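Long-range contact in penicillin-binding protein 1A (Mycobacterium tuberculosis, PDB 5CRF), which polymerises lipid-linked precursors into glycan strands through its N-terminal domain and cross-links their peptides through the penicillin-sensitive C-terminal transpeptidase domain: residues A[154-159]-A[201-206]. Sequence-based numbering, arbitrary orientation.
Sequences SYYRLM and GIVLGQ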
ATOM      1  N   SER A 154       7.214 -17.951   4.918  1.00 19.46           N
ATOM      2  CA  SER A 154       6.857 -17.773   6.354  1.00 19.74           C
ATOM      3  C   SER A 154       5.379 -17.359   6.488  1.00 19.61           C
ATOM      4  O   SER A 154       4.631 -17.898   7.324  1.00 20.54           O
ATOM      5  CB  SER A 154       7.711 -16.665   6.945  1.00 19.61           C
ATOM      6  OG  SER A 154       9.086 -16.966   6.904  1.00 19.87           O
ATOM      7  N   TYR A 155       4.958 -16.390   5.670  1.00 18.73           N
ATOM      8  CA  TYR A 155       3.620 -15.851   5.805  1.00 19.14           C
ATOM      9  C   TYR A 155       2.560 -16.818   5.278  1.00 19.76           C
ATOM     10  O   TYR A 155       1.436 -16.835   5.728  1.00 20.32           O
ATOM     11  CB  TYR A 155       3.494 -14.433   5.178  1.00 18.32           C
ATOM     12  CG  TYR A 155       3.919 -13.420   6.215  1.00 18.43           C
ATOM     13  CD1 TYR A 155       5.251 -13.097   6.411  1.00 18.11           C
ATOM     14  CD2 TYR A 155       2.988 -12.856   7.049  1.00 19.18           C
ATOM     15  CE1 TYR A 155       5.644 -12.221   7.446  1.00 18.15           C
ATOM     16  CE2 TYR A 155       3.354 -12.004   8.067  1.00 19.02           C
ATOM     17  CZ  TYR A 155       4.658 -11.671   8.250  1.00 18.36           C
ATOM     18  OH  TYR A 155       4.956 -10.798   9.253  1.00 18.56           O
ATOM     19  N   TYR A 156       2.951 -17.684   4.370  1.00 20.05           N
ATOM     20  CA  TYR A 156       2.046 -18.708   3.876  1.00 21.25           C
ATOM     21  C   TYR A 156       1.797 -19.715   5.002  1.00 21.68           C
ATOM     22  O   TYR A 156       0.631 -20.093   5.269  1.00 21.60           O
ATOM     23  CB  TYR A 156       2.682 -19.377   2.674  1.00 22.86           C
ATOM     24  CG  TYR A 156       1.763 -20.172   1.791  1.00 25.07           C
ATOM     25  CD1 TYR A 156       1.268 -21.408   2.207  1.00 27.56           C
ATOM     26  CD2 TYR A 156       1.434 -19.727   0.505  1.00 26.65           C
ATOM     27  CE1 TYR A 156       0.453 -22.162   1.365  1.00 29.46           C
ATOM     28  CE2 TYR A 156       0.608 -20.485  -0.315  1.00 28.53           C
ATOM     29  CZ  TYR A 156       0.152 -21.695   0.125  1.00 29.38           C
ATOM     30  OH  TYR A 156      -0.678 -22.465  -0.642  1.00 32.87           O
ATOM     31  N   ARG A 157       2.864 -20.117   5.679  1.00 20.74           N
ATOM     32  CA  ARG A 157       2.708 -20.983   6.868  1.00 21.76           C
ATOM     33  C   ARG A 157       1.913 -20.265   7.939  1.00 21.98           C
ATOM     34  O   ARG A 157       1.019 -20.873   8.555  1.00 22.89           O
ATOM     35  CB  ARG A 157       4.044 -21.412   7.446  1.00 21.75           C
ATOM     36  CG  ARG A 157       4.875 -22.320   6.564  1.00 21.35           C
ATOM     37  CD  ARG A 157       6.135 -22.761   7.279  1.00 21.74           C
ATOM     38  NE  ARG A 157       6.820 -23.781   6.522  1.00 21.94           N
ATOM     39  CZ  ARG A 157       7.765 -23.573   5.621  1.00 22.12           C
ATOM     40  NH1 ARG A 157       8.238 -22.370   5.376  1.00 22.24           N
ATOM     41  NH2 ARG A 157       8.274 -24.606   4.967  1.00 23.00           N
ATOM     42  N   LEU A 158       2.241 -18.987   8.200  1.00 21.57           N
ATOM     43  CA  LEU A 158       1.473 -18.215   9.191  1.00 22.67           C
ATOM     44  C   LEU A 158      -0.029 -18.178   8.859  1.00 23.14           C
ATOM     45  O   LEU A 158      -0.850 -18.458   9.735  1.00 25.03           O
ATOM     46  CB  LEU A 158       2.010 -16.813   9.380  1.00 22.51           C
ATOM     47  CG  LEU A 158       1.355 -15.984  10.513  1.00 22.84           C
ATOM     48  CD1 LEU A 158       1.660 -16.538  11.908  1.00 23.99           C
ATOM     49  CD2 LEU A 158       1.869 -14.565  10.342  1.00 22.50           C
HETATM   50  N   MSE A 159      -0.387 -17.899   7.609  1.00 23.15           N
HETATM   51  CA  MSE A 159      -1.820 -17.889   7.190  1.00 23.95           C
HETATM   52  C   MSE A 159      -2.533 -19.208   7.528  1.00 25.58           C
HETATM   53  O   MSE A 159      -3.632 -19.202   8.111  1.00 26.44           O
HETATM   54  CB  MSE A 159      -1.931 -17.545   5.720  1.00 23.70           C
HETATM   55  CG  MSE A 159      -3.309 -17.826   5.117  1.00 24.55           C
HETATM   56 SE   MSE A 159      -3.218 -17.724   3.161  0.98 24.62          SE
HETATM   57  CE  MSE A 159      -2.107 -19.300   2.806  1.00 24.72           C
ATOM     58  N   GLY A 201      -3.399 -18.280  -2.397  1.00 24.95           N
ATOM     59  CA  GLY A 201      -2.592 -17.278  -3.108  1.00 23.80           C
ATOM     60  C   GLY A 201      -2.822 -15.816  -2.658  1.00 22.50           C
ATOM     61  O   GLY A 201      -2.053 -14.920  -3.020  1.00 22.03           O
ATOM     62  N   ILE A 202      -3.897 -15.548  -1.930  1.00 22.24           N
ATOM     63  CA  ILE A 202      -4.092 -14.198  -1.364  1.00 21.26           C
ATOM     64  C   ILE A 202      -2.884 -13.710  -0.621  1.00 19.81           C
ATOM     65  O   ILE A 202      -2.550 -12.520  -0.732  1.00 19.12           O
ATOM     66  CB  ILE A 202      -5.348 -14.119  -0.479  1.00 21.86           C
ATOM     67  CG1 ILE A 202      -5.670 -12.672  -0.070  1.00 21.34           C
ATOM     68  CG2 ILE A 202      -5.241 -15.050   0.742  1.00 22.25           C
ATOM     69  CD1 ILE A 202      -7.044 -12.521   0.560  1.00 22.44           C
ATOM     70  N   VAL A 203      -2.231 -14.561   0.155  1.00 19.68           N
ATOM     71  CA  VAL A 203      -1.053 -14.128   0.953  1.00 19.35           C
ATOM     72  C   VAL A 203       0.175 -13.800   0.087  1.00 18.61           C
ATOM     73  O   VAL A 203       1.112 -13.073   0.491  1.00 18.12           O
ATOM     74  CB  VAL A 203      -0.734 -15.164   2.066  1.00 19.82           C
ATOM     75  CG1 VAL A 203      -0.089 -16.432   1.473  1.00 20.40           C
ATOM     76  CG2 VAL A 203       0.171 -14.557   3.168  1.00 19.85           C
ATOM     77  N   LEU A 204       0.157 -14.322  -1.130  1.00 18.99           N
ATOM     78  CA  LEU A 204       1.126 -14.045  -2.175  1.00 19.18           C
ATOM     79  C   LEU A 204       0.778 -12.845  -3.065  1.00 18.75           C
ATOM     80  O   LEU A 204       1.501 -12.574  -4.021  1.00 19.30           O
ATOM     81  CB  LEU A 204       1.342 -15.338  -2.982  1.00 20.54           C
ATOM     82  CG  LEU A 204       1.665 -16.553  -2.103  1.00 21.43           C
ATOM     83  CD1 LEU A 204       1.795 -17.766  -3.013  1.00 23.37           C
ATOM     84  CD2 LEU A 204       2.975 -16.351  -1.331  1.00 21.23           C
ATOM     85  N   GLY A 205      -0.280 -12.089  -2.745  1.00 18.39           N
ATOM     86  CA  GLY A 205      -0.662 -10.908  -3.472  1.00 18.49           C
ATOM     87  C   GLY A 205      -1.124 -11.197  -4.873  1.00 19.70           C
ATOM     88  O   GLY A 205      -0.888 -10.395  -5.788  1.00 18.65           O
ATOM     89  N   GLN A 206      -1.801 -12.349  -5.058  1.00 21.08           N
ATOM     90  CA  GLN A 206      -2.235 -12.746  -6.427  1.00 22.67           C
ATOM     91  C   GLN A 206      -3.568 -12.182  -6.863  1.00 22.93           C
ATOM     92  O   GLN A 206      -3.868 -12.217  -8.087  1.00 22.73           O
ATOM     93  CB  GLN A 206      -2.332 -14.272  -6.540  1.00 24.83           C
ATOM     94  CG  GLN A 206      -0.995 -14.950  -6.639  1.00 27.12           C
ATOM     95  CD  GLN A 206      -1.092 -16.461  -6.579  1.00 30.52           C
ATOM     96  OE1 GLN A 206      -2.172 -17.099  -6.711  1.00 35.11           O
ATOM     97  NE2 GLN A 206       0.039 -17.057  -6.352  1.00 33.26           N
TER
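Tyr-155 O accepts the helical hydrogen bond from Met-159 N at 2.8 Å, and the methyl CG2 of Val-203 rests against the same oxygen at 3.7 Å. Val-203 points toward helix 152-161 and touches Tyr-155, Tyr-156 and Met-159. Its CG2 also touches the CB of Tyr-155, whose ring runs on to pack on Ala-103 and Leu-104 of helix 101-109, while its hydroxyl bonds to Ile-143 O. A chi1 of 74° tucks the other methyl, CG1, in between N and C of its own backbone, on the side of Tyr-156. From there Val-203 CG1 meets Tyr-156 CD2 at 3.8 Å, approaching the ring obliquely.

Met-159 is present as selenomethionine. Met-159 SE lies 3.7 Å from Val-203 CB and, more loosely, 4.1 Å from Ile-202 CG2. The chain bends at its last torsion (chi3 68°). This folds Met-159 CE back over the centre of the Tyr-156 ring, 3.9 Å above its plane. Met-159 CE and Val-203 CG1 also touch. Leu-204 CD1 comes to the edge of the same ring, 4.0 Å from Tyr-156 CE2. The Tyr-156 hydroxyl reaches past the contact to Asn-200 ND2, which ties the ring to the residue just before 201-206.

The contact lies in the transpeptidase domain. It packs a loop, 3-10 at 201-202, onto the helix that starts at the asparagine of the SxN motif. Leu-204 is about 7 Å from Ser-97, the probable acylated serine, between side chains, and Gly-205 pairs by backbone with Gly-96. The joining chemistry is apolar and largely buried, so the loop probably sits on the helix mainly by van der Waals fit, with the Tyr-156 to Asn-200 bond beside it.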